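Local coordinates for protein similar to hydroxylamine oxidoreductase (Kuenenia stuttgartiensis, PDB 6H5L) that probably acts as an oxidoreductase, a multiheme c-type cytochrome of the hydroxylamine oxidoreductase family working within a large heme-rich complex of an anammox bacterium, at residues A[280-285]-A[347-352]; A[25-30]-A[40-45]; A[70-75]-A[132-137]. All coordinates share one frame; numbering follows the deposited sequence.

Three contacts show how helices and loops of a multiheme cytochrome pack near, or at some distance from, its hemes. Contact 1 (280-285 with 347-352) joins two heme-binding segments, while contact 3 (70-75 with 132-137) sets a helix against the segment that ligates another heme. Contact 2 (25-30 with 40-45) is built differently: a helix near the start of the chain meets the loop that follows it, with the Tyr28 side chain still about 10 Å from a heme. Centre to centre, contacts 1 and 3 are 44 Å apart, contacts 1 and 2 38 Å, and contacts 2 and 3 29 Å. None touches another, the smallest separation being about 12 Å between the nearest atoms of contacts 2 and 3.

Contact 1: residues A[280-285]-A[347-352]; sequences CQYCHM and LEVCAK. With HEC (heme c), chain I.
Tyr282 and Cys283, inside a CxxCH heme-binding motif, pack against Val349 and Lys352 on a segment that carries the first cysteine of another such motif. Two heme sites are thereby joined through side chains. Tyr282 shows how. Its ring carbon CG lies anti to the backbone N (chi1 -164°), which swings the ring from a CB that does not itself aim at the partner out toward 347-352. Along the ring, CD2 comes 4.5 Å from Val349 CG1, an oblique approach. Farther out, CE2 and CZ near Lys352 CD, which sits at the ring edge close to its plane, and OH ends the reach 3.2 Å from that same CD. With an alanine in place of Tyr282, the contacts to Val349 CG1 and Lys352 CD would be lost, which would probably open a gap beside the valine and leave the lysine chain less restrained. Phe292 and Pro271 also adjoin the tyrosine. Val349 CG1 further touches Cys283 SG at 4.2 Å, a sulfur already fixed by its thioether to heme CAC. Cys280 SG makes the matching link to CAB, and His284 NE2 binds the iron at 2.0 Å, with His477 NE2 as the second ligand. Next to Val349, Cys350 SG is joined covalently to CAB of another heme.

Contact 2: residues A[25-30]-A[40-45]; sequences QAVYKD and PFTKYF
The carbonyl O of Gln25 receives two backbone N-H groups in the turn that sets Val27 and Tyr28 against Pro40 and Thr42. Lys29 N bonds to it at 2.9 Å, the usual helical i+4 spacing, and Asp30 N at 3.0 Å, one residue farther on. The doubly bonded oxygen closes the turn that carries the two contact residues. Val27 points its CB toward the loop, and its two methyls divide the work. CG1, lying anti to the carbonyl carbon (chi1 -61°), meets Thr42 CG2 at 4.0 Å, whereas CG2 faces Pro40 N at 4.3 Å. Thr42 meets the valine with its methyl, while its OG1 is hydrogen-bonded to Glu36 OE2. A backbone hydrogen bond between Val27 and Gly39 holds the loop close just before Pro40. Tyr28 reaches the proline by the end of its ring: OH lies 4.1 Å from Pro40 CD, and CE2 is 4.5 Å from that carbon, the ring meeting it obliquely. Helix 174-180 adds Ile180, which touches both Tyr28 and Pro40. This is plain apolar packing, the local packing of helix 22-28, the first helix of the modelled chain, on the loop that leads from it toward helix 51-54.

Contact 3: residues A[70-75]-A[132-137]; sequences IFIEQE and CHADTE. With HEC (heme c), chain D.
Ile72 rests on Ala134 and Asp135, the residues that directly follow the His133 of a CxxCH heme-binding motif. Helix 69-73, to which the isoleucine belongs, ends in a Schellman motif. Glu75, with positive phi, is its C-prime residue, and Glu75 N bonds to Ile72 O at 3.0 Å. Ile72 therefore stands in the last turn of a helix whose backbone is closed off just beyond it. Its CB points toward 132-137, and a single methyl does the touching. CG2, placed anti to the backbone N, lies 4.0 Å from Ala134 CB and 3.7 Å from Asp135 O, so that one methyl touches both. The contact is van der Waals in kind. Ala134 turns its only side-chain atom to meet the isoleucine, while Asp135 presents its backbone carbonyl, its CB pointing away. Asp135 OD1 instead folds back on its own chain, taking a weak bond from Glu137 N at 3.2 Å and another weak one from Lys138 N. The weakly bonded strand at about 134-135 runs antiparallel to 140-141, and Asn139, in the turn between them, also touches Ile72.

Two hemes border the contact. The side chain of Ile72 is about 4 Å from one heme, which Phe71 and His133 touch as well. Cys132 SG carries the other on CAC through a 1.8 Å thioether. His133 NE2 binds that second heme's iron at 2.0 Å, with His216 NE2 the other protein ligand, and the far nitrogen of the ring, His133 ND1, is hydrogen-bonded to Arg142 O.

Contact 1: residues A[280-285]-A[347-352]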
loop_
_atom_site.group_PDB
_atom_site.type_symbol
_atom_site.label_atom_id
_atom_site.label_comp_id
_atom_site.label_asym_id
_atom_site.label_seq_id
_atom_site.Cartn_x
_atom_site.Cartn_y
_atom_site.Cartn_z
ATOM N N CYS A 280 32.302 10.991 13.857
ATOM C CA CYS A 280 33.620 11.593 13.680
ATOM C C CYS A 280 33.517 12.884 12.887
ATOM O O CYS A 280 34.156 13.889 13.221
ATOM C CB CYS A 280 34.565 10.620 12.973
ATOM S SG CYS A 280 34.191 8.875 13.211
ATOM N N GLN A 281 32.702 12.874 11.834
ATOM C CA GLN A 281 32.564 14.045 10.981
ATOM C C GLN A 281 31.860 15.184 11.708
ATOM O O GLN A 281 32.223 16.352 11.533
ATOM C CB GLN A 281 31.818 13.660 9.706
ATOM C CG GLN A 281 32.564 12.647 8.832
ATOM C CD GLN A 281 32.459 11.208 9.324
ATOM O OE1 GLN A 281 32.209 10.952 10.502
ATOM N NE2 GLN A 281 32.652 10.260 8.412
ATOM N N TYR A 282 30.860 14.874 12.533
ATOM C CA TYR A 282 30.150 15.940 13.234
ATOM C C TYR A 282 31.041 16.605 14.276
ATOM O O TYR A 282 31.065 17.837 14.386
ATOM C CB TYR A 282 28.877 15.398 13.881
ATOM C CG TYR A 282 27.925 16.497 14.287
ATOM C CD1 TYR A 282 27.094 17.098 13.351
ATOM C CD2 TYR A 282 27.871 16.949 15.599
ATOM C CE1 TYR A 282 26.229 18.112 13.709
ATOM C CE2 TYR A 282 27.007 17.962 15.968
ATOM C CZ TYR A 282 26.189 18.540 15.019
ATOM O OH TYR A 282 25.328 19.550 15.377
ATOM N N CYS A 283 31.782 15.808 15.049
ATOM C CA CYS A 283 32.661 16.366 16.071
ATOM C C CYS A 283 33.820 17.137 15.445
ATOM O O CYS A 283 34.118 18.265 15.854
ATOM C CB CYS A 283 33.189 15.252 16.980
ATOM S SG CYS A 283 32.225 14.914 18.484
ATOM N N HIS A 284 34.476 16.550 14.442
ATOM C CA HIS A 284 35.751 17.075 13.958
ATOM C C HIS A 284 35.622 18.055 12.799
ATOM O O HIS A 284 36.452 18.964 12.682
ATOM C CB HIS A 284 36.668 15.923 13.546
ATOM C CG HIS A 284 37.297 15.217 14.704
ATOM N ND1 HIS A 284 38.470 15.648 15.286
ATOM C CD2 HIS A 284 36.910 14.124 15.402
ATOM C CE1 HIS A 284 38.784 14.843 16.287
ATOM N NE2 HIS A 284 37.853 13.911 16.378
ATOM N N MET A 285 34.623 17.900 11.932
ATOM C CA MET A 285 34.476 18.840 10.828
ATOM C C MET A 285 33.746 20.111 11.228
ATOM O O MET A 285 33.664 21.040 10.416
ATOM C CB MET A 285 33.762 18.182 9.650
ATOM C CG MET A 285 34.555 17.051 9.030
ATOM S SD MET A 285 34.025 16.650 7.360
ATOM C CE MET A 285 35.534 15.940 6.705
ATOM N N LEU A 347 33.300 22.858 23.006
ATOM C CA LEU A 347 32.179 22.937 23.935
ATOM C C LEU A 347 30.886 23.315 23.225
ATOM O O LEU A 347 29.798 22.948 23.684
ATOM C CB LEU A 347 32.495 23.933 25.051
ATOM C CG LEU A 347 33.599 23.485 26.013
ATOM C CD1 LEU A 347 33.897 24.558 27.051
ATOM C CD2 LEU A 347 33.215 22.177 26.687
ATOM N N GLU A 348 30.979 24.040 22.107
ATOM C CA GLU A 348 29.784 24.327 21.319
ATOM C C GLU A 348 29.197 23.052 20.728
ATOM O O GLU A 348 27.973 22.921 20.613
ATOM C CB GLU A 348 30.107 25.333 20.215
ATOM C CG GLU A 348 30.634 26.665 20.719
ATOM C CD GLU A 348 30.753 27.697 19.617
ATOM O OE1 GLU A 348 30.169 28.792 19.759
ATOM O OE2 GLU A 348 31.420 27.409 18.602
ATOM N N VAL A 349 30.054 22.102 20.350
ATOM C CA VAL A 349 29.567 20.820 19.850
ATOM C C VAL A 349 28.904 20.031 20.971
ATOM O O VAL A 349 27.768 19.563 20.834
ATOM C CB VAL A 349 30.716 20.021 19.207
ATOM C CG1 VAL A 349 30.300 18.575 18.984
ATOM C CG2 VAL A 349 31.133 20.657 17.899
ATOM N N CYS A 350 29.601 19.881 22.099
ATOM C CA CYS A 350 29.080 19.067 23.190
ATOM C C CYS A 350 27.831 19.677 23.814
ATOM O O CYS A 350 26.963 18.941 24.298
ATOM C CB CYS A 350 30.153 18.873 24.259
ATOM S SG CYS A 350 31.825 18.575 23.648
ATOM N N ALA A 351 27.720 21.008 23.816
ATOM C CA ALA A 351 26.574 21.657 24.444
ATOM C C ALA A 351 25.268 21.370 23.716
ATOM O O ALA A 351 24.194 21.603 24.282
ATOM C CB ALA A 351 26.795 23.168 24.529
ATOM N N LYS A 352 25.331 20.875 22.479
ATOM C CA LYS A 352 24.115 20.542 21.748
ATOM C C LYS A 352 23.396 19.335 22.339
ATOM O O LYS A 352 22.199 19.162 22.091
ATOM C CB LYS A 352 24.446 20.289 20.276
ATOM C CG LYS A 352 25.029 21.499 19.560
ATOM C CD LYS A 352 25.505 21.146 18.161
ATOM C CE LYS A 352 25.963 22.382 17.412
ATOM N NZ LYS A 352 24.853 23.364 17.279
HETATM FE FE HEC I . 37.967 12.475 17.767
HETATM C CHA HEC I . 40.725 13.798 19.189
HETATM C CHB HEC I . 39.900 10.957 15.341
HETATM C CHC HEC I . 35.201 10.874 16.504
HETATM C CHD HEC I . 35.894 14.446 19.708
HETATM N NA HEC I . 39.955 12.309 17.392
HETATM C C1A HEC I . 40.898 13.106 18.010
HETATM C C2A HEC I . 42.093 13.078 17.194
HETATM C C3A HEC I . 41.868 12.299 16.135
HETATM C C4A HEC I . 40.517 11.798 16.237
HETATM C CMA HEC I . 42.864 11.980 15.000
HETATM C CAA HEC I . 43.399 13.826 17.497
HETATM C CBA HEC I . 43.311 15.225 16.903
HETATM C CGA HEC I . 42.857 16.182 17.972
HETATM O O1A HEC I . 41.744 16.749 17.831
HETATM O O2A HEC I . 43.601 16.368 18.967
HETATM N NB HEC I . 37.609 11.198 16.174
HETATM C C1B HEC I . 38.570 10.613 15.375
HETATM C C2B HEC I . 37.941 9.570 14.596
HETATM C C3B HEC I . 36.644 9.549 14.907
HETATM C C4B HEC I . 36.408 10.570 15.912
HETATM C CMB HEC I . 38.652 8.686 13.552
HETATM C CAB HEC I . 35.578 8.603 14.313
HETATM C CBB HEC I . 35.846 7.127 14.691
HETATM N NC HEC I . 35.927 12.670 18.014
HETATM C C1C HEC I . 34.972 11.843 17.455
HETATM C C2C HEC I . 33.725 12.047 18.171
HETATM C C3C HEC I . 33.880 13.138 18.929
HETATM C C4C HEC I . 35.289 13.483 18.931
HETATM C CMC HEC I . 32.365 11.479 17.713
HETATM C CAC HEC I . 32.790 13.808 19.800
HETATM C CBC HEC I . 32.395 12.888 20.974
HETATM N ND HEC I . 38.260 13.922 19.220
HETATM C C1D HEC I . 37.251 14.573 19.926
HETATM C C2D HEC I . 37.863 15.415 20.931
HETATM C C3D HEC I . 39.375 15.210 20.770
HETATM C C4D HEC I . 39.526 14.270 19.681
HETATM C CMD HEC I . 37.151 16.326 21.954
HETATM C CAD HEC I . 40.497 15.882 21.587
HETATM C CBD HEC I . 40.705 17.284 21.020
HETATM C CGD HEC I . 41.835 17.973 21.735
HETATM O O1D HEC I . 41.609 18.492 22.858
HETATM O O2D HEC I . 42.960 18.010 21.174
#

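Contact 2: residues A[25-30]-A[40-45]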
loop_
_atom_site.group_PDB
_atom_site.type_symbol
_atom_site.label_atom_id
_atom_site.label_comp_id
_atom_site.label_asym_id
_atom_site.label_seq_id
_atom_site.Cartn_x
_atom_site.Cartn_y
_atom_site.Cartn_z
ATOM N N GLN A 25 58.364 21.240 -4.025
ATOM C CA GLN A 25 57.609 20.715 -5.159
ATOM C C GLN A 25 58.476 19.849 -6.061
ATOM O O GLN A 25 57.959 18.961 -6.749
ATOM C CB GLN A 25 56.994 21.856 -5.968
ATOM C CG GLN A 25 55.901 22.618 -5.245
ATOM C CD GLN A 25 55.142 23.558 -6.164
ATOM O OE1 GLN A 25 54.688 23.162 -7.239
ATOM N NE2 GLN A 25 55.003 24.810 -5.747
ATOM N N ALA A 26 59.789 20.095 -6.082
ATOM C CA ALA A 26 60.672 19.301 -6.928
ATOM C C ALA A 26 60.801 17.871 -6.424
ATOM O O ALA A 26 61.079 16.962 -7.214
ATOM C CB ALA A 26 62.049 19.958 -7.016
ATOM N N VAL A 27 60.607 17.650 -5.124
ATOM C CA VAL A 27 60.755 16.330 -4.521
ATOM C C VAL A 27 59.424 15.714 -4.126
ATOM O O VAL A 27 59.409 14.583 -3.619
ATOM C CB VAL A 27 61.700 16.373 -3.305
ATOM C CG1 VAL A 27 63.087 16.831 -3.726
ATOM C CG2 VAL A 27 61.136 17.277 -2.218
ATOM N N TYR A 28 58.306 16.410 -4.338
ATOM C CA TYR A 28 57.015 15.868 -3.934
ATOM C C TYR A 28 55.973 15.917 -5.046
ATOM O O TYR A 28 55.080 15.066 -5.090
ATOM C CB TYR A 28 56.497 16.597 -2.690
ATOM C CG TYR A 28 57.037 16.037 -1.391
ATOM C CD1 TYR A 28 56.723 14.744 -0.990
ATOM C CD2 TYR A 28 57.856 16.797 -0.566
ATOM C CE1 TYR A 28 57.212 14.221 0.195
ATOM C CE2 TYR A 28 58.350 16.282 0.624
ATOM C CZ TYR A 28 58.023 14.994 0.999
ATOM O OH TYR A 28 58.511 14.475 2.177
ATOM N N LYS A 29 56.062 16.893 -5.949
ATOM C CA LYS A 29 55.084 17.000 -7.029
ATOM C C LYS A 29 55.630 16.625 -8.397
ATOM O O LYS A 29 54.936 15.948 -9.160
ATOM C CB LYS A 29 54.504 18.418 -7.104
ATOM C CG LYS A 29 53.382 18.530 -8.133
ATOM C CD LYS A 29 52.874 19.949 -8.317
ATOM C CE LYS A 29 51.742 19.974 -9.337
ATOM N NZ LYS A 29 51.195 21.338 -9.574
ATOM N N ASP A 30 56.845 17.061 -8.735
ATOM C CA ASP A 30 57.417 16.771 -10.046
ATOM C C ASP A 30 57.424 15.270 -10.308
ATOM O O ASP A 30 57.844 14.478 -9.458
ATOM C CB ASP A 30 58.832 17.339 -10.146
ATOM C CG ASP A 30 58.843 18.851 -10.247
ATOM O OD1 ASP A 30 57.750 19.454 -10.319
ATOM O OD2 ASP A 30 59.947 19.434 -10.256
ATOM N N PRO A 40 63.137 15.021 0.804
ATOM C CA PRO A 40 64.574 15.348 0.800
ATOM C C PRO A 40 65.481 14.151 0.561
ATOM O O PRO A 40 66.612 14.332 0.090
ATOM C CB PRO A 40 64.794 15.956 2.193
ATOM C CG PRO A 40 63.660 15.443 3.023
ATOM C CD PRO A 40 62.496 15.354 2.087
ATOM N N PHE A 41 65.024 12.936 0.863
ATOM C CA PHE A 41 65.802 11.725 0.641
ATOM C C PHE A 41 65.308 10.944 -0.570
ATOM O O PHE A 41 65.351 9.710 -0.572
ATOM C CB PHE A 41 65.779 10.848 1.892
ATOM C CG PHE A 41 66.069 11.599 3.161
ATOM C CD1 PHE A 41 67.296 12.217 3.350
ATOM C CD2 PHE A 41 65.116 11.696 4.159
ATOM C CE1 PHE A 41 67.564 12.913 4.512
ATOM C CE2 PHE A 41 65.378 12.391 5.321
ATOM C CZ PHE A 41 66.604 13.001 5.498
ATOM N N THR A 42 64.831 11.649 -1.602
ATOM C CA THR A 42 64.288 10.982 -2.783
ATOM C C THR A 42 65.343 10.155 -3.508
ATOM O O THR A 42 65.011 9.158 -4.160
ATOM C CB THR A 42 63.678 12.015 -3.731
ATOM O OG1 THR A 42 63.282 11.376 -4.951
ATOM C CG2 THR A 42 64.680 13.122 -4.041
ATOM N N LYS A 43 66.610 10.544 -3.406
ATOM C CA LYS A 43 67.696 9.845 -4.080
ATOM C C LYS A 43 68.212 8.641 -3.302
ATOM O O LYS A 43 69.110 7.945 -3.791
ATOM C CB LYS A 43 68.847 10.819 -4.337
ATOM C CG LYS A 43 68.485 12.003 -5.226
ATOM C CD LYS A 43 68.149 11.551 -6.640
ATOM C CE LYS A 43 67.928 12.737 -7.565
ATOM N NZ LYS A 43 67.708 12.317 -8.975
ATOM N N TYR A 44 67.686 8.385 -2.108
ATOM C CA TYR A 44 68.173 7.301 -1.267
ATOM C C TYR A 44 67.311 6.049 -1.339
ATOM O O TYR A 44 67.709 5.012 -0.798
ATOM C CB TYR A 44 68.275 7.770 0.190
ATOM C CG TYR A 44 69.352 8.807 0.418
ATOM C CD1 TYR A 44 69.150 10.135 0.066
ATOM C CD2 TYR A 44 70.571 8.457 0.986
ATOM C CE1 TYR A 44 70.132 11.085 0.271
ATOM C CE2 TYR A 44 71.558 9.401 1.198
ATOM C CZ TYR A 44 71.333 10.713 0.838
ATOM O OH TYR A 44 72.310 11.661 1.043
ATOM N N PHE A 45 66.149 6.113 -1.986
ATOM C CA PHE A 45 65.284 4.952 -2.126
ATOM C C PHE A 45 64.467 5.104 -3.401
ATOM O O PHE A 45 64.524 6.131 -4.084
ATOM C CB PHE A 45 64.379 4.777 -0.901
ATOM C CG PHE A 45 63.322 5.842 -0.764
ATOM C CD1 PHE A 45 63.615 7.057 -0.168
ATOM C CD2 PHE A 45 62.033 5.618 -1.221
ATOM C CE1 PHE A 45 62.643 8.033 -0.037
ATOM C CE2 PHE A 45 61.059 6.588 -1.094
ATOM C CZ PHE A 45 61.363 7.798 -0.502
#

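Contact 3: residues A[70-75]-A[132-137]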
loop_
_atom_site.group_PDB
_atom_site.type_symbol
_atom_site.label_atom_id
_atom_site.label_comp_id
_atom_site.label_asym_id
_atom_site.label_seq_id
_atom_site.Cartn_x
_atom_site.Cartn_y
_atom_site.Cartn_z
ATOM N N ILE A 70 43.561 6.394 -28.844
ATOM C CA ILE A 70 42.578 6.563 -29.913
ATOM C C ILE A 70 41.195 6.864 -29.347
ATOM O O ILE A 70 40.409 7.598 -29.960
ATOM C CB ILE A 70 42.562 5.324 -30.832
ATOM C CG1 ILE A 70 41.621 5.559 -32.016
ATOM C CG2 ILE A 70 42.169 4.072 -30.056
ATOM C CD1 ILE A 70 41.537 4.404 -32.976
ATOM N N PHE A 71 40.876 6.321 -28.170
ATOM C CA PHE A 71 39.586 6.617 -27.557
ATOM C C PHE A 71 39.544 8.038 -27.011
ATOM O O PHE A 71 38.474 8.659 -26.985
ATOM C CB PHE A 71 39.289 5.604 -26.454
ATOM C CG PHE A 71 39.545 4.179 -26.856
ATOM C CD1 PHE A 71 38.791 3.581 -27.853
ATOM C CD2 PHE A 71 40.539 3.438 -26.239
ATOM C CE1 PHE A 71 39.025 2.272 -28.228
ATOM C CE2 PHE A 71 40.778 2.129 -26.607
ATOM C CZ PHE A 71 40.021 1.545 -27.604
ATOM N N ILE A 72 40.687 8.567 -26.572
ATOM C CA ILE A 72 40.753 9.960 -26.149
ATOM C C ILE A 72 40.835 10.887 -27.355
ATOM O O ILE A 72 40.193 11.944 -27.386
ATOM C CB ILE A 72 41.945 10.174 -25.198
ATOM C CG1 ILE A 72 41.949 9.128 -24.082
ATOM C CG2 ILE A 72 41.922 11.581 -24.613
ATOM C CD1 ILE A 72 43.212 9.142 -23.260
ATOM N N GLU A 73 41.621 10.505 -28.366
ATOM C CA GLU A 73 41.875 11.391 -29.499
ATOM C C GLU A 73 40.606 11.714 -30.276
ATOM O O GLU A 73 40.464 12.828 -30.791
ATOM C CB GLU A 73 42.915 10.759 -30.424
ATOM C CG GLU A 73 44.343 11.172 -30.100
ATOM C CD GLU A 73 45.378 10.227 -30.674
ATOM O OE1 GLU A 73 44.988 9.231 -31.318
ATOM O OE2 GLU A 73 46.583 10.482 -30.470
ATOM N N GLN A 74 39.668 10.773 -30.361
ATOM C CA GLN A 74 38.406 11.005 -31.047
ATOM C C GLN A 74 37.250 11.203 -30.075
ATOM O O GLN A 74 36.087 11.130 -30.488
ATOM C CB GLN A 74 38.116 9.859 -32.017
ATOM C CG GLN A 74 39.141 9.753 -33.136
ATOM C CD GLN A 74 38.815 8.665 -34.140
ATOM O OE1 GLN A 74 37.650 8.414 -34.450
ATOM N NE2 GLN A 74 39.849 8.014 -34.658
ATOM N N GLU A 75 37.553 11.460 -28.797
ATOM C CA GLU A 75 36.553 11.826 -27.790
ATOM C C GLU A 75 35.424 10.801 -27.717
ATOM O O GLU A 75 34.245 11.147 -27.627
ATOM C CB GLU A 75 36.009 13.233 -28.050
ATOM C CG GLU A 75 37.079 14.315 -27.996
ATOM C CD GLU A 75 36.580 15.664 -28.467
ATOM O OE1 GLU A 75 36.117 16.460 -27.622
ATOM O OE2 GLU A 75 36.646 15.924 -29.687
ATOM N N CYS A 132 37.220 12.657 -15.604
ATOM C CA CYS A 132 38.152 12.422 -14.509
ATOM C C CYS A 132 39.457 11.768 -14.936
ATOM O O CYS A 132 40.460 11.919 -14.232
ATOM C CB CYS A 132 37.501 11.540 -13.434
ATOM S SG CYS A 132 36.363 12.390 -12.311
ATOM N N HIS A 133 39.484 11.053 -16.064
ATOM C CA HIS A 133 40.638 10.234 -16.409
ATOM C C HIS A 133 41.351 10.628 -17.694
ATOM O O HIS A 133 42.530 10.291 -17.840
ATOM C CB HIS A 133 40.235 8.755 -16.523
ATOM C CG HIS A 133 39.907 8.113 -15.210
ATOM N ND1 HIS A 133 40.868 7.817 -14.265
ATOM C CD2 HIS A 133 38.727 7.699 -14.689
ATOM C CE1 HIS A 133 40.293 7.256 -13.217
ATOM N NE2 HIS A 133 38.994 7.172 -13.449
ATOM N N ALA A 134 40.691 11.316 -18.622
ATOM C CA ALA A 134 41.242 11.541 -19.956
ATOM C C ALA A 134 42.031 12.846 -19.979
ATOM O O ALA A 134 41.450 13.935 -19.942
ATOM C CB ALA A 134 40.131 11.552 -21.001
ATOM N N ASP A 135 43.355 12.737 -20.033
ATOM C CA ASP A 135 44.203 13.899 -20.275
ATOM C C ASP A 135 44.090 14.281 -21.746
ATOM O O ASP A 135 44.400 13.480 -22.630
ATOM C CB ASP A 135 45.652 13.592 -19.897
ATOM C CG ASP A 135 46.528 14.837 -19.841
ATOM O OD1 ASP A 135 46.275 15.796 -20.602
ATOM O OD2 ASP A 135 47.482 14.855 -19.033
ATOM N N THR A 136 43.641 15.505 -22.011
ATOM C CA THR A 136 43.351 15.908 -23.384
ATOM C C THR A 136 44.600 16.389 -24.114
ATOM O O THR A 136 44.774 16.096 -25.303
ATOM C CB THR A 136 42.257 16.980 -23.387
ATOM O OG1 THR A 136 40.973 16.331 -23.387
ATOM C CG2 THR A 136 42.368 17.883 -24.608
ATOM N N GLU A 137 45.480 17.117 -23.421
ATOM C CA GLU A 137 46.678 17.646 -24.069
ATOM C C GLU A 137 47.598 16.523 -24.540
ATOM O O GLU A 137 48.070 16.526 -25.683
ATOM C CB GLU A 137 47.420 18.587 -23.118
ATOM C CG GLU A 137 46.739 19.926 -22.897
ATOM C CD GLU A 137 47.579 20.876 -22.065
ATOM O OE1 GLU A 137 48.823 20.795 -22.140
ATOM O OE2 GLU A 137 46.999 21.699 -21.324
HETATM FE FE HEC D . 37.922 6.159 -12.096
HETATM C CHA HEC D . 40.740 5.144 -10.457
HETATM C CHB HEC D . 38.043 3.274 -14.016
HETATM C CHC HEC D . 35.248 7.233 -13.933
HETATM C CHD HEC D . 37.844 9.111 -10.295
HETATM N NA HEC D . 39.142 4.506 -12.203
HETATM C C1A HEC D . 40.286 4.315 -11.457
HETATM C C2A HEC D . 40.926 3.088 -11.887
HETATM C C3A HEC D . 40.179 2.575 -12.883
HETATM C C4A HEC D . 39.046 3.454 -13.091
HETATM C CMA HEC D . 40.413 1.282 -13.699
HETATM C CAA HEC D . 42.252 2.557 -11.278
HETATM C CBA HEC D . 42.204 1.094 -10.836
HETATM C CGA HEC D . 41.095 0.845 -9.852
HETATM O O1A HEC D . 41.023 1.566 -8.823
HETATM O O2A HEC D . 40.290 -0.090 -10.088
HETATM N NB HEC D . 36.872 5.408 -13.696
HETATM C C1B HEC D . 37.041 4.175 -14.295
HETATM C C2B HEC D . 35.972 3.991 -15.255
HETATM C C3B HEC D . 35.206 5.087 -15.240
HETATM C C4B HEC D . 35.754 5.995 -14.252
HETATM C CMB HEC D . 35.795 2.748 -16.151
HETATM C CAB HEC D . 33.944 5.362 -16.089
HETATM C CBB HEC D . 32.774 4.463 -15.630
HETATM N NC HEC D . 36.769 7.853 -12.103
HETATM C C1C HEC D . 35.716 8.091 -12.964
HETATM C C2C HEC D . 35.087 9.336 -12.580
HETATM C C3C HEC D . 35.880 9.922 -11.672
HETATM C C4C HEC D . 36.903 8.961 -11.291
HETATM C CMC HEC D . 33.989 10.034 -13.415
HETATM C CAC HEC D . 35.672 11.318 -11.035
HETATM C CBC HEC D . 34.360 11.398 -10.230
HETATM N ND HEC D . 39.133 7.026 -10.650
HETATM C C1D HEC D . 38.822 8.197 -9.957
HETATM C C2D HEC D . 39.705 8.302 -8.814
HETATM C C3D HEC D . 40.597 7.061 -8.873
HETATM C C4D HEC D . 40.178 6.332 -10.043
HETATM C CMD HEC D . 39.753 9.413 -7.746
HETATM C CAD HEC D . 41.723 6.681 -7.893
HETATM C CBD HEC D . 42.928 7.556 -8.209
HETATM C CGD HEC D . 44.129 7.051 -7.459
HETATM O O1D HEC D . 43.963 6.166 -6.579
HETATM O O2D HEC D . 45.249 7.540 -7.748
#